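Local coordinates for protein 3-oxosteroid 1-dehydrogenase (PDB 7P18) that probably catalyses the FAD-dependent 1,2-desaturation of 3-oxosteroids, passing the electrons removed from the steroid to an acceptor, at residues G50-M61 with P127-M135; F67-K75 with R86-A94. One frame throughout, in Å; residues are numbered along the deposited sequence.

Contact 1: G50-M61 with P127-M135; sequences GGAVWIPNNSQM and PGGRTMEPM. With FAD (flavin-adenine dinucleotide), chain C.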
loop_
_atom_site.group_PDB
_atom_site.type_symbol
_atom_site.label_atom_id
_atom_site.label_comp_id
_atom_site.label_asym_id
_atom_site.label_seq_id
_atom_site.Cartn_x
_atom_site.Cartn_y
_atom_site.Cartn_z
ATOM N N GLY A 50 1.110 -2.587 -4.983
ATOM C CA GLY A 50 1.773 -3.858 -5.318
ATOM C C GLY A 50 0.815 -5.005 -5.489
ATOM O O GLY A 50 1.251 -6.063 -5.984
ATOM N N GLY A 51 -0.440 -4.840 -5.064
ATOM C CA GLY A 51 -1.476 -5.861 -5.193
ATOM C C GLY A 51 -1.222 -7.041 -4.268
ATOM O O GLY A 51 -1.936 -8.044 -4.407
ATOM N N ALA A 52 -0.275 -6.938 -3.338
ATOM C CA ALA A 52 0.074 -8.033 -2.419
ATOM C C ALA A 52 -0.984 -8.146 -1.329
ATOM O O ALA A 52 -1.502 -7.102 -0.888
ATOM C CB ALA A 52 1.428 -7.793 -1.846
ATOM N N VAL A 53 -1.269 -9.376 -0.897
ATOM C CA VAL A 53 -2.175 -9.674 0.256
ATOM C C VAL A 53 -1.439 -10.617 1.205
ATOM O O VAL A 53 -0.727 -11.533 0.748
ATOM C CB VAL A 53 -3.529 -10.238 -0.190
ATOM C CG1 VAL A 53 -4.334 -9.203 -0.942
ATOM C CG2 VAL A 53 -3.373 -11.510 -1.027
ATOM N N TRP A 54 -1.554 -10.353 2.513
ATOM C CA TRP A 54 -0.817 -11.104 3.547
ATOM C C TRP A 54 -1.758 -12.174 4.111
ATOM O O TRP A 54 -2.680 -11.837 4.854
ATOM C CB TRP A 54 -0.286 -10.171 4.622
ATOM C CG TRP A 54 0.568 -10.862 5.629
ATOM C CD1 TRP A 54 1.867 -11.248 5.471
ATOM C CD2 TRP A 54 0.207 -11.212 6.974
ATOM N NE1 TRP A 54 2.341 -11.764 6.631
ATOM C CE2 TRP A 54 1.337 -11.791 7.564
ATOM C CE3 TRP A 54 -0.962 -11.103 7.729
ATOM C CZ2 TRP A 54 1.341 -12.281 8.870
ATOM C CZ3 TRP A 54 -0.955 -11.565 9.028
ATOM C CH2 TRP A 54 0.176 -12.158 9.586
ATOM N N ILE A 55 -1.548 -13.414 3.683
ATOM C CA ILE A 55 -2.508 -14.530 3.903
ATOM C C ILE A 55 -1.767 -15.623 4.658
ATOM O O ILE A 55 -1.199 -16.551 4.079
ATOM C CB ILE A 55 -3.112 -15.054 2.580
ATOM C CG1 ILE A 55 -3.572 -13.941 1.640
ATOM C CG2 ILE A 55 -4.245 -16.033 2.893
ATOM C CD1 ILE A 55 -4.805 -13.169 2.122
ATOM N N PRO A 56 -1.812 -15.595 5.997
ATOM C CA PRO A 56 -1.164 -16.657 6.757
ATOM C C PRO A 56 -1.867 -17.980 6.399
ATOM O O PRO A 56 -3.056 -17.994 6.218
ATOM C CB PRO A 56 -1.345 -16.251 8.215
ATOM C CG PRO A 56 -1.645 -14.749 8.132
ATOM C CD PRO A 56 -2.431 -14.567 6.858
ATOM N N ASN A 57 -1.072 -19.043 6.367
ATOM C CA ASN A 57 -1.554 -20.442 6.279
ATOM C C ASN A 57 -2.325 -20.623 4.974
ATOM O O ASN A 57 -3.310 -21.443 4.941
ATOM C CB ASN A 57 -2.389 -20.814 7.497
ATOM C CG ASN A 57 -2.510 -22.318 7.696
ATOM O OD1 ASN A 57 -1.644 -23.128 7.262
ATOM N ND2 ASN A 57 -3.570 -22.668 8.405
ATOM N N ASN A 58 -1.963 -19.888 3.916
ATOM C CA ASN A 58 -2.631 -20.106 2.601
ATOM C C ASN A 58 -2.208 -21.504 2.099
ATOM O O ASN A 58 -1.091 -22.000 2.463
ATOM C CB ASN A 58 -2.349 -18.977 1.608
ATOM C CG ASN A 58 -0.923 -18.922 1.137
ATOM O OD1 ASN A 58 -0.524 -19.771 0.331
ATOM N ND2 ASN A 58 -0.141 -17.956 1.641
ATOM N N SER A 59 -3.048 -22.066 1.215
ATOM C CA SER A 59 -2.975 -23.455 0.691
ATOM C C SER A 59 -1.746 -23.673 -0.199
ATOM O O SER A 59 -1.453 -24.836 -0.518
ATOM C CB SER A 59 -4.256 -23.801 -0.050
ATOM O OG SER A 59 -4.348 -23.091 -1.291
ATOM N N GLN A 60 -1.083 -22.607 -0.661
ATOM C CA GLN A 60 -0.033 -22.657 -1.700
ATOM C C GLN A 60 1.346 -22.542 -1.073
ATOM O O GLN A 60 2.357 -22.547 -1.801
ATOM C CB GLN A 60 -0.325 -21.607 -2.776
ATOM C CG GLN A 60 -1.639 -21.858 -3.517
ATOM C CD GLN A 60 -1.965 -20.698 -4.429
ATOM O OE1 GLN A 60 -1.212 -20.407 -5.377
ATOM N NE2 GLN A 60 -3.035 -20.007 -4.094
ATOM N N MET A 61 1.442 -22.460 0.253
ATOM C CA MET A 61 2.748 -22.269 0.901
ATOM C C MET A 61 3.672 -23.491 0.704
ATOM O O MET A 61 3.187 -24.622 0.793
ATOM C CB MET A 61 2.561 -21.933 2.382
ATOM C CG MET A 61 2.033 -20.530 2.587
ATOM S SD MET A 61 1.732 -20.122 4.322
ATOM C CE MET A 61 3.404 -19.802 4.857
ATOM N N PRO A 127 9.405 -16.909 7.441
ATOM C CA PRO A 127 10.449 -16.369 6.569
ATOM C C PRO A 127 10.048 -16.165 5.099
ATOM O O PRO A 127 10.854 -15.675 4.322
ATOM C CB PRO A 127 11.541 -17.436 6.725
ATOM C CG PRO A 127 10.779 -18.707 6.901
ATOM C CD PRO A 127 9.597 -18.339 7.770
ATOM N N GLY A 128 8.818 -16.535 4.736
ATOM C CA GLY A 128 8.285 -16.339 3.382
ATOM C C GLY A 128 6.926 -16.961 3.248
ATOM O O GLY A 128 6.504 -17.666 4.170
ATOM N N GLY A 129 6.226 -16.658 2.176
ATOM C CA GLY A 129 5.103 -17.486 1.726
ATOM C C GLY A 129 3.750 -16.999 2.218
ATOM O O GLY A 129 2.770 -17.419 1.613
ATOM N N ARG A 130 3.655 -16.170 3.278
ATOM C CA ARG A 130 2.322 -15.642 3.690
ATOM C C ARG A 130 1.863 -14.545 2.723
ATOM O O ARG A 130 0.679 -14.496 2.370
ATOM C CB ARG A 130 2.355 -15.119 5.131
ATOM C CG ARG A 130 2.655 -16.163 6.192
ATOM C CD ARG A 130 2.477 -15.566 7.578
ATOM N NE ARG A 130 2.349 -16.572 8.616
ATOM C CZ ARG A 130 2.679 -16.408 9.901
ATOM N NH1 ARG A 130 3.221 -15.280 10.353
ATOM N NH2 ARG A 130 2.422 -17.388 10.754
ATOM N N THR A 131 2.775 -13.677 2.303
ATOM C CA THR A 131 2.539 -12.676 1.238
ATOM C C THR A 131 2.218 -13.413 -0.073
ATOM O O THR A 131 2.960 -14.334 -0.408
ATOM C CB THR A 131 3.736 -11.742 1.079
ATOM O OG1 THR A 131 3.934 -10.978 2.270
ATOM C CG2 THR A 131 3.542 -10.831 -0.111
ATOM N N MET A 132 1.162 -12.983 -0.750
ATOM C CA MET A 132 0.709 -13.487 -2.062
ATOM C C MET A 132 0.522 -12.308 -3.020
ATOM O O MET A 132 0.186 -11.170 -2.554
ATOM C CB MET A 132 -0.593 -14.275 -1.952
ATOM C CG MET A 132 -0.605 -15.376 -0.870
ATOM S SD MET A 132 -2.158 -16.319 -0.890
ATOM C CE MET A 132 -1.825 -17.466 -2.221
ATOM N N GLU A 133 0.714 -12.578 -4.313
ATOM C CA GLU A 133 0.550 -11.538 -5.356
ATOM C C GLU A 133 -0.163 -12.111 -6.579
ATOM O O GLU A 133 -0.300 -13.344 -6.735
ATOM C CB GLU A 133 1.914 -10.967 -5.697
ATOM C CG GLU A 133 2.765 -11.876 -6.597
ATOM C CD GLU A 133 3.905 -11.117 -7.246
ATOM O OE1 GLU A 133 3.685 -9.907 -7.640
ATOM O OE2 GLU A 133 5.021 -11.697 -7.283
ATOM N N PRO A 134 -0.671 -11.219 -7.452
ATOM C CA PRO A 134 -1.372 -11.628 -8.664
ATOM C C PRO A 134 -0.454 -12.076 -9.805
ATOM O O PRO A 134 0.659 -11.539 -9.957
ATOM C CB PRO A 134 -2.085 -10.369 -9.156
ATOM C CG PRO A 134 -1.861 -9.318 -8.080
ATOM C CD PRO A 134 -0.689 -9.762 -7.253
ATOM N N MET A 135 -0.893 -13.079 -10.559
ATOM C CA MET A 135 -0.330 -13.359 -11.903
ATOM C C MET A 135 -0.654 -12.161 -12.818
ATOM O O MET A 135 -1.684 -11.460 -12.591
ATOM C CB MET A 135 -0.964 -14.628 -12.477
ATOM C CG MET A 135 -0.629 -15.869 -11.668
ATOM S SD MET A 135 -1.198 -17.370 -12.544
ATOM C CE MET A 135 0.073 -17.453 -13.814
HETATM P PA FAD C . -8.757 2.568 -2.302
HETATM O O1A FAD C . -8.050 1.444 -2.969
HETATM O O2A FAD C . -8.037 3.882 -2.446
HETATM O O5B FAD C . -10.210 2.648 -2.929
HETATM C C5B FAD C . -11.130 3.656 -2.432
HETATM C C4B FAD C . -11.968 4.127 -3.582
HETATM O O4B FAD C . -13.106 4.865 -3.060
HETATM C C3B FAD C . -11.264 5.070 -4.581
HETATM O O3B FAD C . -11.447 4.627 -5.922
HETATM C C2B FAD C . -11.919 6.427 -4.312
HETATM O O2B FAD C . -11.850 7.308 -5.425
HETATM C C1B FAD C . -13.313 6.011 -3.843
HETATM N N9A FAD C . -14.026 7.023 -3.062
HETATM C C8A FAD C . -13.526 7.950 -2.193
HETATM N N7A FAD C . -14.460 8.782 -1.738
HETATM C C5A FAD C . -15.639 8.330 -2.316
HETATM C C6A FAD C . -16.977 8.772 -2.229
HETATM N N6A FAD C . -17.371 9.855 -1.547
HETATM N N1A FAD C . -17.901 8.091 -2.940
HETATM C C2A FAD C . -17.504 7.038 -3.659
HETATM N N3A FAD C . -16.269 6.574 -3.878
HETATM C C4A FAD C . -15.378 7.261 -3.140
HETATM N N1 FAD C . -1.014 -2.335 0.502
HETATM C C2 FAD C . -0.912 -3.683 0.542
HETATM O O2 FAD C . -1.488 -4.341 1.428
HETATM N N3 FAD C . -0.221 -4.362 -0.379
HETATM C C4 FAD C . 0.651 -3.743 -1.251
HETATM O O4 FAD C . 1.167 -4.416 -2.137
HETATM C C4X FAD C . 0.612 -2.324 -1.317
HETATM N N5 FAD C . 1.403 -1.690 -2.167
HETATM C C5X FAD C . 1.280 -0.323 -2.253
HETATM C C6 FAD C . 2.043 0.372 -3.220
HETATM C C7 FAD C . 1.863 1.729 -3.450
HETATM C C7M FAD C . 2.669 2.448 -4.512
HETATM C C8 FAD C . 0.859 2.412 -2.740
HETATM C C8M FAD C . 0.618 3.891 -2.988
HETATM C C9 FAD C . 0.167 1.765 -1.736
HETATM C C9A FAD C . 0.314 0.383 -1.503
HETATM N N10 FAD C . -0.391 -0.306 -0.504
HETATM C C10 FAD C . -0.290 -1.687 -0.396
HETATM C "C1'" FAD C . -1.445 0.364 0.267
HETATM C "C2'" FAD C . -2.818 0.094 -0.389
HETATM O "O2'" FAD C . -2.843 0.442 -1.773
HETATM C "C3'" FAD C . -3.974 0.808 0.331
HETATM O "O3'" FAD C . -3.809 0.784 1.751
HETATM C "C4'" FAD C . -5.308 0.222 -0.084
HETATM O "O4'" FAD C . -5.378 0.259 -1.502
HETATM C "C5'" FAD C . -6.506 0.927 0.515
HETATM O "O5'" FAD C . -7.668 0.307 -0.071
HETATM P P FAD C . -9.105 0.956 0.129
HETATM O O1P FAD C . -9.975 0.052 -0.633
HETATM O O2P FAD C . -9.378 1.322 1.518
HETATM O O3P FAD C . -8.996 2.353 -0.717
HETATM O O HOH W 1 3.368 -7.784 -5.381
#
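Val53 and Met132 form an antiparallel hydrogen-bonded pair: Val53 N donates to Met132 O at 2.8 Å, Met132 N returns a bond to Val53 O, and Ile55 N to Arg130 O (2.8 Å) extends the ladder. Trp54 and Thr131 make the adjoining non-hydrogen-bonded pair. On their face Thr131 OG1 lies at the indole edge, 3.8 Å from Trp54 CD1, and is itself bonded to Ala539 O. The extended Arg130 runs alongside the indole, CD 3.7 Å from Trp54 CZ2, while the guanidinium and ring planes stand 83° apart; salt bridges to Asp117 and Asp65 hold its charged end. Opposite, Met132 bends at chi3 (82°), laying SD 3.5 Å from Asn58 CG and turning CE to Gln60 NE2. Three bonds hold the Asn58 amide: ND2 donates to Gly129 O (3.0 Å) and to Ile55 O, each nearly in the amide plane, and OD1 accepts from Gln60 N in an Asx turn. At the other end Ala52 grips the flavin twice, N to FAD O4 and O from FAD N3, both 3.1 Å. A water donates to Gly50 O and Glu133 OE1; Ala166 N also bonds OE1, and Thr167 OG1 bonds OE2. Strand 53-54 thus pairs with strand 131-138 in an antiparallel sheet of the FAD-binding domain, leading into the flavin site, where Ala52 also touches the bound steroid product.

Contact 2: F67-K75 with R86-A94; sequences FDEALTYLK and RLLAYLESA
The consecutive helices 67-78 and 84-104 of the FAD-binding domain pack together here; the axes of segments 67-75 and 86-94 approach to 10.2 Å with 138° between their N-to-C directions, so they run roughly antiparallel. Knobs-into-holes packing is met at Leu91, whose side chain enters the hole formed by Phe67, Ala70, Leu71 and Leu74. Its two methyls divide the work: CD2 rests 3.6 Å from Ala70 CB and meets Leu74 CD1 tip to tip, whereas CD1 lies against the backbone of Leu71, 3.4 Å from its N. Phe67 carries its CG anti to the backbone N (chi1 -178°), a torsion that swings the ring across to the other helix. There Leu88 CD2 reaches the ring edge, 3.6 Å from Phe67 CZ, and Leu91 CB approaches Phe67 CE2 obliquely. Leu88 CD2 also touches Leu71 CD2 at 3.7 Å, and Leu71 CD1 crosses to Leu87 CB. Further along, Lys75 CG passes Leu87 CD1 at 4.0 Å, while the lysine's NZ pairs with Glu84. Cutting Leu91 back to an alanine is likely to leave Ala70 CB and Leu74 CD1 without the methyl they pack on. The side chains meeting across the interface do so through methyls, methylenes and ring carbons, which implies cohesion through apolar packing; Tyr90 OH bonds to Trp54 O and Glu92 pairs with Arg552.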
loop_
_atom_site.group_PDB
_atom_site.type_symbol
_atom_site.label_atom_id
_atom_site.label_comp_id
_atom_site.label_asym_id
_atom_site.label_seq_id
_atom_site.Cartn_x
_atom_site.Cartn_y
_atom_site.Cartn_z
ATOM N N PHE A 67 -2.825 -21.721 11.911
ATOM C CA PHE A 67 -3.733 -20.742 12.530
ATOM C C PHE A 67 -3.115 -20.255 13.848
ATOM O O PHE A 67 -3.066 -19.024 14.103
ATOM C CB PHE A 67 -5.098 -21.394 12.731
ATOM C CG PHE A 67 -6.132 -20.472 13.318
ATOM C CD1 PHE A 67 -6.242 -20.313 14.687
ATOM C CD2 PHE A 67 -6.996 -19.779 12.492
ATOM C CE1 PHE A 67 -7.222 -19.489 15.234
ATOM C CE2 PHE A 67 -7.955 -18.935 13.025
ATOM C CZ PHE A 67 -8.071 -18.801 14.394
ATOM N N ASP A 68 -2.676 -21.165 14.703
ATOM C CA ASP A 68 -2.205 -20.751 16.057
ATOM C C ASP A 68 -0.901 -19.932 15.967
ATOM O O ASP A 68 -0.746 -18.967 16.742
ATOM C CB ASP A 68 -2.011 -21.945 16.981
ATOM C CG ASP A 68 -1.898 -21.535 18.432
ATOM O OD1 ASP A 68 -2.823 -20.859 18.927
ATOM O OD2 ASP A 68 -0.843 -21.797 19.003
ATOM N N GLU A 69 0.026 -20.280 15.078
ATOM C CA GLU A 69 1.262 -19.465 14.901
ATOM C C GLU A 69 0.888 -18.043 14.416
ATOM O O GLU A 69 1.480 -17.058 14.939
ATOM C CB GLU A 69 2.232 -20.133 13.919
ATOM C CG GLU A 69 2.978 -21.318 14.502
ATOM C CD GLU A 69 3.612 -22.125 13.404
ATOM O OE1 GLU A 69 2.843 -22.742 12.621
ATOM O OE2 GLU A 69 4.852 -22.064 13.281
ATOM N N ALA A 70 -0.022 -17.936 13.445
ATOM C CA ALA A 70 -0.475 -16.664 12.860
ATOM C C ALA A 70 -1.176 -15.832 13.938
ATOM O O ALA A 70 -0.995 -14.588 13.963
ATOM C CB ALA A 70 -1.333 -16.907 11.651
ATOM N N LEU A 71 -1.932 -16.469 14.817
ATOM C CA LEU A 71 -2.618 -15.738 15.915
ATOM C C LEU A 71 -1.566 -15.238 16.906
ATOM O O LEU A 71 -1.680 -14.087 17.362
ATOM C CB LEU A 71 -3.671 -16.624 16.608
ATOM C CG LEU A 71 -4.399 -15.950 17.775
ATOM C CD1 LEU A 71 -5.228 -14.768 17.288
ATOM C CD2 LEU A 71 -5.278 -16.944 18.520
ATOM N N THR A 72 -0.560 -16.044 17.250
ATOM C CA THR A 72 0.540 -15.625 18.137
ATOM C C THR A 72 1.185 -14.345 17.584
ATOM O O THR A 72 1.356 -13.362 18.318
ATOM C CB THR A 72 1.519 -16.782 18.328
ATOM O OG1 THR A 72 0.841 -17.781 19.105
ATOM C CG2 THR A 72 2.787 -16.339 19.013
ATOM N N TYR A 73 1.540 -14.380 16.315
ATOM C CA TYR A 73 2.147 -13.238 15.592
ATOM C C TYR A 73 1.220 -12.014 15.636
ATOM O O TYR A 73 1.723 -10.944 16.001
ATOM C CB TYR A 73 2.491 -13.664 14.185
ATOM C CG TYR A 73 3.259 -12.657 13.377
ATOM C CD1 TYR A 73 4.608 -12.443 13.608
ATOM C CD2 TYR A 73 2.653 -11.947 12.358
ATOM C CE1 TYR A 73 5.350 -11.547 12.841
ATOM C CE2 TYR A 73 3.381 -11.055 11.588
ATOM C CZ TYR A 73 4.737 -10.877 11.799
ATOM O OH TYR A 73 5.467 -9.986 11.027
ATOM N N LEU A 74 -0.052 -12.142 15.269
ATOM C CA LEU A 74 -0.983 -10.979 15.263
ATOM C C LEU A 74 -1.222 -10.454 16.684
ATOM O O LEU A 74 -1.314 -9.235 16.860
ATOM C CB LEU A 74 -2.280 -11.324 14.536
ATOM C CG LEU A 74 -2.148 -11.429 13.018
ATOM C CD1 LEU A 74 -3.511 -11.631 12.420
ATOM C CD2 LEU A 74 -1.466 -10.163 12.475
ATOM N N LYS A 75 -1.323 -11.314 17.702
ATOM C CA LYS A 75 -1.518 -10.829 19.088
ATOM C C LYS A 75 -0.259 -10.070 19.508
ATOM O O LYS A 75 -0.368 -9.006 20.097
ATOM C CB LYS A 75 -1.849 -11.989 20.046
ATOM C CG LYS A 75 -3.267 -12.508 19.891
ATOM C CD LYS A 75 -3.517 -13.719 20.777
ATOM C CE LYS A 75 -3.504 -13.364 22.253
ATOM N NZ LYS A 75 -4.675 -12.518 22.586
ATOM N N ARG A 86 -11.762 -10.327 15.993
ATOM C CA ARG A 86 -11.429 -9.794 14.650
ATOM C C ARG A 86 -10.148 -10.453 14.129
ATOM O O ARG A 86 -10.064 -10.678 12.938
ATOM C CB ARG A 86 -11.216 -8.279 14.708
ATOM C CG ARG A 86 -12.474 -7.484 15.011
ATOM C CD ARG A 86 -12.176 -6.017 15.157
ATOM N NE ARG A 86 -11.736 -5.470 13.871
ATOM C CZ ARG A 86 -11.060 -4.314 13.725
ATOM N NH1 ARG A 86 -10.704 -3.583 14.769
ATOM N NH2 ARG A 86 -10.704 -3.936 12.506
ATOM N N LEU A 87 -9.143 -10.659 14.967
ATOM C CA LEU A 87 -7.912 -11.386 14.570
ATOM C C LEU A 87 -8.267 -12.826 14.176
ATOM O O LEU A 87 -7.762 -13.297 13.122
ATOM C CB LEU A 87 -6.898 -11.407 15.705
ATOM C CG LEU A 87 -6.469 -10.044 16.263
ATOM C CD1 LEU A 87 -5.438 -10.259 17.340
ATOM C CD2 LEU A 87 -5.910 -9.168 15.185
ATOM N N LEU A 88 -9.096 -13.507 14.980
ATOM C CA LEU A 88 -9.519 -14.897 14.649
ATOM C C LEU A 88 -10.228 -14.890 13.301
ATOM O O LEU A 88 -9.960 -15.755 12.471
ATOM C CB LEU A 88 -10.441 -15.451 15.741
ATOM C CG LEU A 88 -9.819 -15.530 17.137
ATOM C CD1 LEU A 88 -10.882 -15.880 18.178
ATOM C CD2 LEU A 88 -8.677 -16.527 17.172
ATOM N N ALA A 89 -11.132 -13.937 13.106
ATOM C CA ALA A 89 -11.945 -13.840 11.875
ATOM C C ALA A 89 -11.037 -13.608 10.658
ATOM O O ALA A 89 -11.271 -14.212 9.576
ATOM C CB ALA A 89 -12.972 -12.760 12.052
ATOM N N TYR A 90 -10.019 -12.761 10.805
ATOM C CA TYR A 90 -9.073 -12.473 9.688
ATOM C C TYR A 90 -8.371 -13.775 9.278
ATOM O O TYR A 90 -8.268 -14.105 8.089
ATOM C CB TYR A 90 -8.053 -11.392 10.047
ATOM C CG TYR A 90 -7.141 -11.118 8.880
ATOM C CD1 TYR A 90 -7.623 -10.437 7.769
ATOM C CD2 TYR A 90 -5.846 -11.587 8.829
ATOM C CE1 TYR A 90 -6.819 -10.192 6.660
ATOM C CE2 TYR A 90 -5.039 -11.373 7.717
ATOM C CZ TYR A 90 -5.534 -10.666 6.630
ATOM O OH TYR A 90 -4.775 -10.403 5.532
ATOM N N LEU A 91 -7.865 -14.520 10.247
ATOM C CA LEU A 91 -7.090 -15.750 9.980
ATOM C C LEU A 91 -8.002 -16.845 9.430
ATOM O O LEU A 91 -7.556 -17.595 8.533
ATOM C CB LEU A 91 -6.376 -16.170 11.257
ATOM C CG LEU A 91 -5.356 -15.177 11.771
ATOM C CD1 LEU A 91 -4.793 -15.617 13.119
ATOM C CD2 LEU A 91 -4.219 -14.930 10.790
ATOM N N GLU A 92 -9.243 -16.912 9.902
ATOM C CA GLU A 92 -10.245 -17.844 9.353
ATOM C C GLU A 92 -10.507 -17.542 7.878
ATOM O O GLU A 92 -10.469 -18.470 7.068
ATOM C CB GLU A 92 -11.558 -17.752 10.141
ATOM C CG GLU A 92 -12.634 -18.677 9.595
ATOM C CD GLU A 92 -13.990 -18.598 10.250
ATOM O OE1 GLU A 92 -14.236 -17.654 10.985
ATOM O OE2 GLU A 92 -14.768 -19.505 10.052
ATOM N N SER A 93 -10.782 -16.279 7.534
ATOM C CA SER A 93 -11.388 -15.910 6.234
ATOM C C SER A 93 -10.346 -15.558 5.169
ATOM O O SER A 93 -10.660 -15.750 4.009
ATOM C CB SER A 93 -12.387 -14.812 6.407
ATOM O OG SER A 93 -13.446 -15.222 7.250
ATOM N N ALA A 94 -9.166 -15.090 5.536
ATOM C CA ALA A 94 -8.163 -14.635 4.537
ATOM C C ALA A 94 -7.831 -15.760 3.542
ATOM O O ALA A 94 -7.903 -15.565 2.327
ATOM C CB ALA A 94 -6.971 -14.076 5.232
#

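Contact 1 is the buried one, with 15 of its 17 touching residues enclosed, whereas contact 2 is only partly buried and has Phe67 and Lys75 exposed at its margin. Their centres lie 14 Å apart, and contact 2 is nested within the chain loop that contact 1 closes. They also touch: Tyr90 OH makes a probable hydrogen bond to Trp54 O at 2.6 Å, Pro56 CB packs on Ala70 CB, and Tyr73 lies against the Trp54 ring. The helices thus back the ladder. Chemistry follows place: backbone hydrogen bonds and the Asn58 amide join contact 1 beside the flavin, Arg130's charge being met from outside by Asp117 and Asp65, and leucine packing dominates contact 2 farther out.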